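Local coordinates for SspB protein (Streptomyces clavuligerus, PDB 6JUF) that probably cuts DNA as a metal-binding nuclease within SspABCD-SspE, a phosphorothioation-sensing bacterial defence system against phages, at residues Ser126-Pro129 / Ser130-Val133; Arg61-Ser64 / Arg65-Lys68; Ile152-His155 / Val156-Phe160; Ile234-Ala237 / Cys238-Ala242. All coordinates share one frame; numbering follows the deposited sequence.

Contact 1. Residues Ser126-Pro129 / Ser130-Val133; sequences SWAP and SWYV
The backbone N-H groups of Y132 and V133 reach back to the carbonyls of A128 and P129, at 3.0 Å from Y132 N to A128 O and 2.9 Å from V133 N to P129 O. These two i to i+4 bonds open helix 129-137, with A128 at the N-cap position and P129 as the first helical residue, a place where the missing proline N-H costs no bond. Just ahead, S126 forms an ST turn: its OG accepts from A128 N at 3.0 Å, and the same oxygen is bonded to L117 O, which ties the turn to the end of helix 107-118.

Among the side chains, A128 meets W131. The indole is swung back along the first turn, its CG beside the backbone N (chi1 -83°), and A128 CB approaches it obliquely, 3.8 Å from CE3. W131 CB lies 3.4 Å from A128 O, close beside the carbonyl that Y132 uses. Y132 takes the other course: only its CB stays near the turn, while its ring runs toward helix 5-9.

Farther out, the W131 indole packs on helix 166-180 and meets the ring of H17, and its side chain is about 11 Å from that of E18, seen to bind magnesium in this protein, though no metal is bound to this chain. S130 OG is bonded to D172 OD2. The helix start is thus set in the buried interior. One residue after Y132, V133 CG2 rests 3.4 Å from P129 O.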
# COMPACT_ATOMS: atom_id res chain seq x y z
N SER B 126 16.40 -17.24 8.21
CA SER B 126 15.19 -16.39 8.33
C SER B 126 15.00 -15.90 9.78
O SER B 126 15.29 -16.60 10.74
CB SER B 126 13.99 -17.22 7.92
OG SER B 126 12.77 -16.47 8.06
N TRP B 127 14.51 -14.68 9.88
CA TRP B 127 14.09 -14.04 11.14
C TRP B 127 12.66 -14.29 11.44
O TRP B 127 12.17 -13.75 12.44
CB TRP B 127 14.38 -12.52 11.13
CG TRP B 127 15.83 -12.25 11.08
CD1 TRP B 127 16.63 -11.90 9.95
CD2 TRP B 127 16.76 -12.38 12.18
NE1 TRP B 127 17.95 -11.83 10.32
CE2 TRP B 127 18.09 -12.11 11.64
CE3 TRP B 127 16.64 -12.75 13.53
CZ2 TRP B 127 19.20 -12.17 12.42
CZ3 TRP B 127 17.79 -12.79 14.29
CH2 TRP B 127 19.03 -12.52 13.75
N ALA B 128 11.96 -15.08 10.65
CA ALA B 128 10.51 -15.27 10.87
C ALA B 128 10.09 -16.73 10.98
O ALA B 128 9.42 -17.26 10.08
CB ALA B 128 9.70 -14.52 9.78
N PRO B 129 10.53 -17.41 12.05
CA PRO B 129 10.24 -18.87 12.11
C PRO B 129 8.77 -19.21 11.97
O PRO B 129 8.41 -20.24 11.40
CB PRO B 129 10.84 -19.30 13.46
CG PRO B 129 11.09 -17.98 14.23
CD PRO B 129 11.44 -16.97 13.14
N SER B 130 7.91 -18.40 12.57
CA SER B 130 6.45 -18.67 12.52
C SER B 130 5.93 -18.65 11.10
O SER B 130 5.10 -19.50 10.70
CB SER B 130 5.63 -17.76 13.43
OG SER B 130 5.88 -18.10 14.78
N TRP B 131 6.42 -17.68 10.34
CA TRP B 131 6.08 -17.62 8.90
C TRP B 131 6.61 -18.82 8.14
O TRP B 131 5.91 -19.38 7.28
CB TRP B 131 6.71 -16.37 8.26
CG TRP B 131 5.87 -15.09 8.45
CD1 TRP B 131 5.23 -14.41 7.45
CD2 TRP B 131 5.68 -14.30 9.67
NE1 TRP B 131 4.65 -13.24 7.93
CE2 TRP B 131 4.87 -13.15 9.29
CE3 TRP B 131 6.10 -14.41 11.02
CZ2 TRP B 131 4.48 -12.17 10.22
CZ3 TRP B 131 5.69 -13.46 11.94
CH2 TRP B 131 4.88 -12.37 11.58
N TYR B 132 7.85 -19.18 8.42
CA TYR B 132 8.45 -20.38 7.81
C TYR B 132 7.61 -21.66 8.11
O TYR B 132 7.29 -22.41 7.20
CB TYR B 132 9.94 -20.56 8.22
CG TYR B 132 10.56 -21.65 7.38
CD1 TYR B 132 10.49 -23.00 7.77
CD2 TYR B 132 11.26 -21.33 6.20
CE1 TYR B 132 11.07 -23.99 6.99
CE2 TYR B 132 11.81 -22.33 5.40
CZ TYR B 132 11.69 -23.64 5.79
OH TYR B 132 12.24 -24.61 5.02
N VAL B 133 7.19 -21.87 9.35
CA VAL B 133 6.31 -23.03 9.65
C VAL B 133 5.02 -22.90 8.84
O VAL B 133 4.58 -23.86 8.21
CB VAL B 133 5.96 -23.10 11.17
CG1 VAL B 133 4.95 -24.27 11.40
CG2 VAL B 133 7.22 -23.34 11.99

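Contact 2. Residues Arg61-Ser64 / Arg65-Lys68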
# COMPACT_ATOMS: atom_id res chain seq x y z
N ARG B 61 12.88 -1.80 13.28
CA ARG B 61 14.20 -2.42 13.19
C ARG B 61 14.09 -3.90 12.77
O ARG B 61 14.81 -4.36 11.86
CB ARG B 61 14.85 -2.28 14.57
CG ARG B 61 16.23 -2.97 14.74
CD ARG B 61 16.66 -2.86 16.20
NE ARG B 61 17.87 -3.58 16.43
CZ ARG B 61 18.55 -3.50 17.58
NH1 ARG B 61 18.08 -2.68 18.55
NH2 ARG B 61 19.66 -4.21 17.75
N TYR B 62 13.17 -4.63 13.43
CA TYR B 62 12.93 -6.04 13.18
C TYR B 62 12.58 -6.29 11.70
O TYR B 62 13.12 -7.15 11.05
CB TYR B 62 11.84 -6.59 14.14
CG TYR B 62 11.42 -7.98 13.68
CD1 TYR B 62 12.15 -9.12 14.03
CD2 TYR B 62 10.28 -8.11 12.85
CE1 TYR B 62 11.78 -10.37 13.53
CE2 TYR B 62 9.90 -9.38 12.37
CZ TYR B 62 10.69 -10.50 12.73
OH TYR B 62 10.34 -11.73 12.23
N TRP B 63 11.66 -5.48 11.19
CA TRP B 63 11.14 -5.70 9.83
C TRP B 63 12.25 -5.48 8.83
O TRP B 63 12.36 -6.21 7.84
CB TRP B 63 9.89 -4.90 9.50
CG TRP B 63 8.67 -5.50 10.11
CD1 TRP B 63 7.78 -4.90 10.98
CD2 TRP B 63 8.16 -6.86 9.86
NE1 TRP B 63 6.76 -5.81 11.33
CE2 TRP B 63 6.94 -6.99 10.67
CE3 TRP B 63 8.56 -7.93 9.03
CZ2 TRP B 63 6.19 -8.18 10.69
CZ3 TRP B 63 7.79 -9.12 9.07
CH2 TRP B 63 6.65 -9.23 9.87
N SER B 64 13.09 -4.47 9.05
CA SER B 64 14.23 -4.28 8.11
C SER B 64 15.17 -5.49 8.10
O SER B 64 15.58 -5.90 7.01
CB SER B 64 15.05 -3.07 8.53
OG SER B 64 14.38 -1.93 8.04
N ARG B 65 15.52 -6.06 9.28
CA ARG B 65 16.38 -7.24 9.37
C ARG B 65 15.66 -8.44 8.70
O ARG B 65 16.25 -9.21 7.96
CB ARG B 65 16.65 -7.49 10.85
CG ARG B 65 17.79 -8.40 11.31
CD ARG B 65 17.99 -8.14 12.81
NE ARG B 65 17.00 -8.73 13.80
CZ ARG B 65 16.48 -8.14 14.91
NH1 ARG B 65 16.77 -6.86 15.22
NH2 ARG B 65 15.64 -8.77 15.69
N ALA B 66 14.37 -8.56 9.02
CA ALA B 66 13.60 -9.79 8.59
C ALA B 66 13.44 -9.83 7.08
O ALA B 66 13.43 -10.89 6.45
CB ALA B 66 12.21 -9.78 9.27
N PHE B 67 13.31 -8.66 6.49
CA PHE B 67 13.16 -8.58 5.00
C PHE B 67 14.55 -8.58 4.33
O PHE B 67 14.64 -8.45 3.10
CB PHE B 67 12.34 -7.35 4.54
CG PHE B 67 10.85 -7.55 4.68
CD1 PHE B 67 10.20 -8.53 3.92
CD2 PHE B 67 10.12 -6.80 5.58
CE1 PHE B 67 8.83 -8.71 4.05
CE2 PHE B 67 8.77 -6.99 5.74
CZ PHE B 67 8.09 -7.96 4.99
N LYS B 68 15.62 -8.77 5.10
CA LYS B 68 16.99 -8.85 4.55
C LYS B 68 17.44 -7.52 3.99
O LYS B 68 18.26 -7.44 3.04
CB LYS B 68 17.18 -10.01 3.55
CG LYS B 68 16.60 -11.36 3.99
CD LYS B 68 17.07 -11.90 5.32
CE LYS B 68 16.95 -13.43 5.44
NZ LYS B 68 15.56 -13.90 5.21
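R65 folds back over the preceding turn of helix 57-66 to meet R61 and Y62. Its CB sits 3.6 Å from Y62 O. From there the chain runs extended through CG and CD, then bends at chi3 (76°), which turns the guanidinium back so that one face lies over Y62 CA. At the tip the two nitrogens part. NH1 is 3.7 Å from R61 NE, which lies at the edge of the R65 group and in its plane, while NH2 stands 3.9 Å from Y62 CD1, near the plane of the phenol ring; ring and guanidinium are turned 88° to each other. The two arginines gather round one carboxylate, since R65 NH1 and R61 NE both form salt bridges with E72 OE2.

Y62 offers a face to A66, whose CB is 4.1 Å from the ring centroid in a CH-pi contact. One residue on, W63 and F67 lie near parallel (planes at 30°) but slid apart, so that overlap is slight and the touch is made by CE3 of W63 and CE2 of F67 at 3.4 Å. The helix then ends in a Schellman motif: K68, with positive phi, is the C-prime residue, and its N bonds to R65 O at 3.0 Å.

W63 and F67 pack against helices 24-34 and 107-118, K68 NZ bonds to W116 O and S119 O near the end of the latter, and S64 and R65 lean on strand 70-74.

Contact 3. Residues Ile152-His155 / Val156-Phe160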
# COMPACT_ATOMS: atom_id res chain seq x y z
N ILE B 152 3.06 -24.53 15.21
CA ILE B 152 4.31 -23.83 15.44
C ILE B 152 4.93 -24.25 16.79
O ILE B 152 6.11 -24.49 16.85
CB ILE B 152 4.15 -22.31 15.37
CG1 ILE B 152 3.70 -21.91 13.96
CG2 ILE B 152 5.45 -21.65 15.74
CD1 ILE B 152 3.02 -20.55 13.87
N VAL B 153 4.09 -24.35 17.84
CA VAL B 153 4.56 -24.79 19.16
C VAL B 153 5.29 -26.15 19.03
O VAL B 153 6.34 -26.32 19.58
CB VAL B 153 3.41 -24.93 20.16
CG1 VAL B 153 3.78 -25.76 21.41
CG2 VAL B 153 2.85 -23.55 20.50
N ARG B 154 4.69 -27.09 18.28
CA ARG B 154 5.25 -28.42 18.11
C ARG B 154 6.66 -28.31 17.53
O ARG B 154 7.60 -28.93 18.03
CB ARG B 154 4.29 -29.27 17.26
CG ARG B 154 4.61 -30.76 17.18
CD ARG B 154 3.70 -31.48 16.18
NE ARG B 154 4.25 -31.47 14.81
CZ ARG B 154 5.23 -32.28 14.38
NH1 ARG B 154 5.79 -33.18 15.19
NH2 ARG B 154 5.66 -32.22 13.13
N HIS B 155 6.80 -27.50 16.46
CA HIS B 155 8.09 -27.31 15.81
C HIS B 155 9.11 -26.61 16.68
O HIS B 155 10.30 -26.96 16.72
CB HIS B 155 7.90 -26.57 14.46
CG HIS B 155 7.62 -27.51 13.33
ND1 HIS B 155 6.37 -27.74 12.84
CD2 HIS B 155 8.46 -28.37 12.67
CE1 HIS B 155 6.43 -28.70 11.90
NE2 HIS B 155 7.71 -29.09 11.81
N VAL B 156 8.65 -25.62 17.44
CA VAL B 156 9.52 -24.89 18.36
C VAL B 156 10.03 -25.81 19.48
O VAL B 156 11.19 -25.74 19.86
CB VAL B 156 8.80 -23.67 18.93
CG1 VAL B 156 9.58 -23.02 20.08
CG2 VAL B 156 8.51 -22.69 17.78
N ASN B 157 9.14 -26.64 20.01
CA ASN B 157 9.59 -27.65 20.97
C ASN B 157 10.70 -28.55 20.43
O ASN B 157 11.64 -28.86 21.16
CB ASN B 157 8.40 -28.43 21.49
CG ASN B 157 7.71 -27.70 22.63
OD1 ASN B 157 8.36 -27.07 23.46
ND2 ASN B 157 6.41 -27.80 22.69
N LEU B 158 10.61 -28.93 19.15
CA LEU B 158 11.56 -29.86 18.52
C LEU B 158 12.83 -29.11 18.14
O LEU B 158 13.89 -29.69 18.08
CB LEU B 158 10.94 -30.48 17.26
CG LEU B 158 10.16 -31.80 17.24
CD1 LEU B 158 9.59 -32.18 18.60
CD2 LEU B 158 9.08 -31.74 16.15
N SER B 159 12.72 -27.79 17.87
CA SER B 159 13.84 -27.06 17.26
C SER B 159 14.61 -26.16 18.18
O SER B 159 15.79 -25.99 18.00
CB SER B 159 13.40 -26.22 16.04
OG SER B 159 13.42 -27.07 14.93
N PHE B 160 13.92 -25.56 19.14
CA PHE B 160 14.55 -24.65 20.07
C PHE B 160 14.28 -25.12 21.51
O PHE B 160 13.21 -24.85 22.03
CB PHE B 160 14.03 -23.21 19.87
CG PHE B 160 14.15 -22.69 18.44
CD1 PHE B 160 15.39 -22.48 17.87
CD2 PHE B 160 13.01 -22.43 17.67
CE1 PHE B 160 15.51 -22.00 16.57
CE2 PHE B 160 13.09 -21.97 16.36
CZ PHE B 160 14.36 -21.73 15.80
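The guanidinium of R154 and the methyl CD2 of L158 meet one turn apart, with NH1 3.7 Å from CD2; the methyl approaches obliquely. A bend at chi3 of R154 (89°) brings the planar group round to it, and the same methyl lies 3.7 Å from R154 O. At the end of the segment the F160 ring carries S159 CB over one face, toward its rim. The amide of N157 runs alongside V153 and points the same way, its ND2 3.6 Å from V153 CG1.

On the buried side I152 and V156 touch through their CG2 methyls at 3.8 Å. V156 CG2 also comes within 3.1 Å of I152 O, the carbonyl that receives V156 N, a close approach. S159 OG is hydrogen-bonded to A7 N in helix 5-9.

Backbone bonding slackens as the helix runs out. N157 N still reaches V153 O at 2.9 Å, but H155 O receives two weak bonds, from L158 N at 3.1 Å and S159 N at 2.8 Å, and L158 N is divided between it and R154 O. F160 N closes on V156 O, and F160 is the first residue to leave helical geometry. These are the C-terminal two turns of helix 145-159, two-sided as in a helix at a protein surface: I152, H155 and V156 are buried against helices 129-137 and 166-180, whereas R154, N157 and L158 are exposed.

Contact 4. Residues Ile234-Ala237 / Cys238-Ala242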
# COMPACT_ATOMS: atom_id res chain seq x y z
N ILE B 234 9.25 -15.57 -10.20
CA ILE B 234 9.25 -17.04 -10.05
C ILE B 234 10.63 -17.63 -10.40
O ILE B 234 11.24 -18.38 -9.63
CB ILE B 234 8.11 -17.70 -10.85
CG1 ILE B 234 6.74 -17.23 -10.29
CG2 ILE B 234 8.22 -19.22 -10.77
CD1 ILE B 234 5.54 -17.53 -11.21
N ALA B 235 11.12 -17.28 -11.61
CA ALA B 235 12.42 -17.82 -12.06
C ALA B 235 13.59 -17.43 -11.15
O ALA B 235 14.45 -18.25 -10.80
CB ALA B 235 12.66 -17.41 -13.51
N TYR B 236 13.61 -16.16 -10.73
CA TYR B 236 14.63 -15.72 -9.79
C TYR B 236 14.59 -16.60 -8.50
O TYR B 236 15.61 -17.04 -7.99
CB TYR B 236 14.41 -14.22 -9.44
CG TYR B 236 14.99 -13.87 -8.06
CD1 TYR B 236 16.33 -13.67 -7.89
CD2 TYR B 236 14.14 -13.77 -6.93
CE1 TYR B 236 16.86 -13.37 -6.62
CE2 TYR B 236 14.63 -13.47 -5.68
CZ TYR B 236 16.02 -13.30 -5.52
OH TYR B 236 16.51 -13.04 -4.28
N ALA B 237 13.36 -16.78 -7.98
CA ALA B 237 13.21 -17.55 -6.75
C ALA B 237 13.66 -18.98 -6.88
O ALA B 237 14.34 -19.53 -5.99
CB ALA B 237 11.77 -17.45 -6.24
N CYS B 238 13.35 -19.58 -8.05
CA CYS B 238 13.82 -20.94 -8.33
C CYS B 238 15.36 -21.07 -8.31
O CYS B 238 15.93 -21.96 -7.70
CB CYS B 238 13.24 -21.44 -9.66
SG CYS B 238 11.46 -21.71 -9.63
N LEU B 239 16.00 -20.12 -9.00
CA LEU B 239 17.47 -20.10 -9.08
C LEU B 239 18.11 -19.75 -7.75
O LEU B 239 19.13 -20.36 -7.36
CB LEU B 239 17.90 -19.15 -10.19
CG LEU B 239 17.64 -19.64 -11.62
CD1 LEU B 239 17.60 -18.40 -12.57
CD2 LEU B 239 18.64 -20.68 -12.10
N ASP B 240 17.48 -18.79 -7.04
CA ASP B 240 17.98 -18.41 -5.71
C ASP B 240 17.88 -19.61 -4.75
O ASP B 240 18.78 -19.86 -3.95
CB ASP B 240 17.15 -17.25 -5.21
CG ASP B 240 17.66 -16.64 -3.91
OD1 ASP B 240 18.86 -16.33 -3.82
OD2 ASP B 240 16.83 -16.49 -2.99
N TYR B 241 16.76 -20.36 -4.89
CA TYR B 241 16.58 -21.57 -4.07
C TYR B 241 17.70 -22.59 -4.35
O TYR B 241 18.33 -23.13 -3.44
CB TYR B 241 15.18 -22.18 -4.27
CG TYR B 241 14.96 -23.34 -3.35
CD1 TYR B 241 14.60 -23.10 -1.99
CD2 TYR B 241 15.14 -24.65 -3.76
CE1 TYR B 241 14.43 -24.18 -1.14
CE2 TYR B 241 14.99 -25.72 -2.89
CZ TYR B 241 14.63 -25.47 -1.58
OH TYR B 241 14.48 -26.49 -0.70
N ALA B 242 17.94 -22.85 -5.64
CA ALA B 242 19.00 -23.76 -6.04
C ALA B 242 20.36 -23.33 -5.48
O ALA B 242 21.17 -24.15 -5.06
CB ALA B 242 19.02 -23.87 -7.56
O HOH W 1 19.09 -13.56 -3.82
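Y236 and D240 lie side by side one turn apart and point the same way, each with CG anti to its own backbone nitrogen (chi1 154° and -173°). D240 CB sits over one face of the phenol ring, toward its rim, 4.1 Å from CE1, and the carboxylate is turned only 12° from the ring plane. Their polar ends do not bond directly, Y236 OH being 3.7 Å from D240 OD2. A water spans them instead, 2.7 Å from Y236 OH and 2.8 Å from D240 OD1, to which it donates.

A second shell fixes both buried groups. W115 NE1 bonds to D240 OD2, R121 NH2 makes a salt bridge with D240 OD1, and W116 NE1 bonds to Y236 OH. Each carboxylate oxygen therefore has a partner, consistent with a charged group being tolerated in the interior.

The scaffold is an unbroken run of i to i+4 bonds in helix 231-243, with D240 N 2.7 Å from Y236 O. Side chains crowd the same carbonyls: D240 CB is 3.2 Å from Y236 O and Y241 CB 3.3 Å from A237 O. Elsewhere on the helix, I234 CG2 touches C238 SG at 4.2 Å.

Helix 231-243 is packed on several sides: Y236 and L239 meet helix 306-317, A235 and C238 meet helix 272-285, L239 and A242 lie on strand 298-302, and A237 and Y241 abut helix 107-118.

How the contacts relate
Along the chain the four contacts follow in series as 61-68, 126-133, 152-160 and 234-242; none nests in or crosses another, and each closes no more than a local turn. Contact 2 ends helix 57-66, contact 1 begins helix 129-137, contact 3 ends helix 145-159 and contact 4 lies within helix 231-243. Contact 1 is the hub: Y62 OH probably bonds to W127 O, W131 CZ2 packs on W63 CH2 at 3.7 Å, and on its other side S130 and V133 meet I152. Contact 4 stands apart, its centre about 19 Å from that of contact 1, but helix 107-118 packs against both contacts 2 and 4.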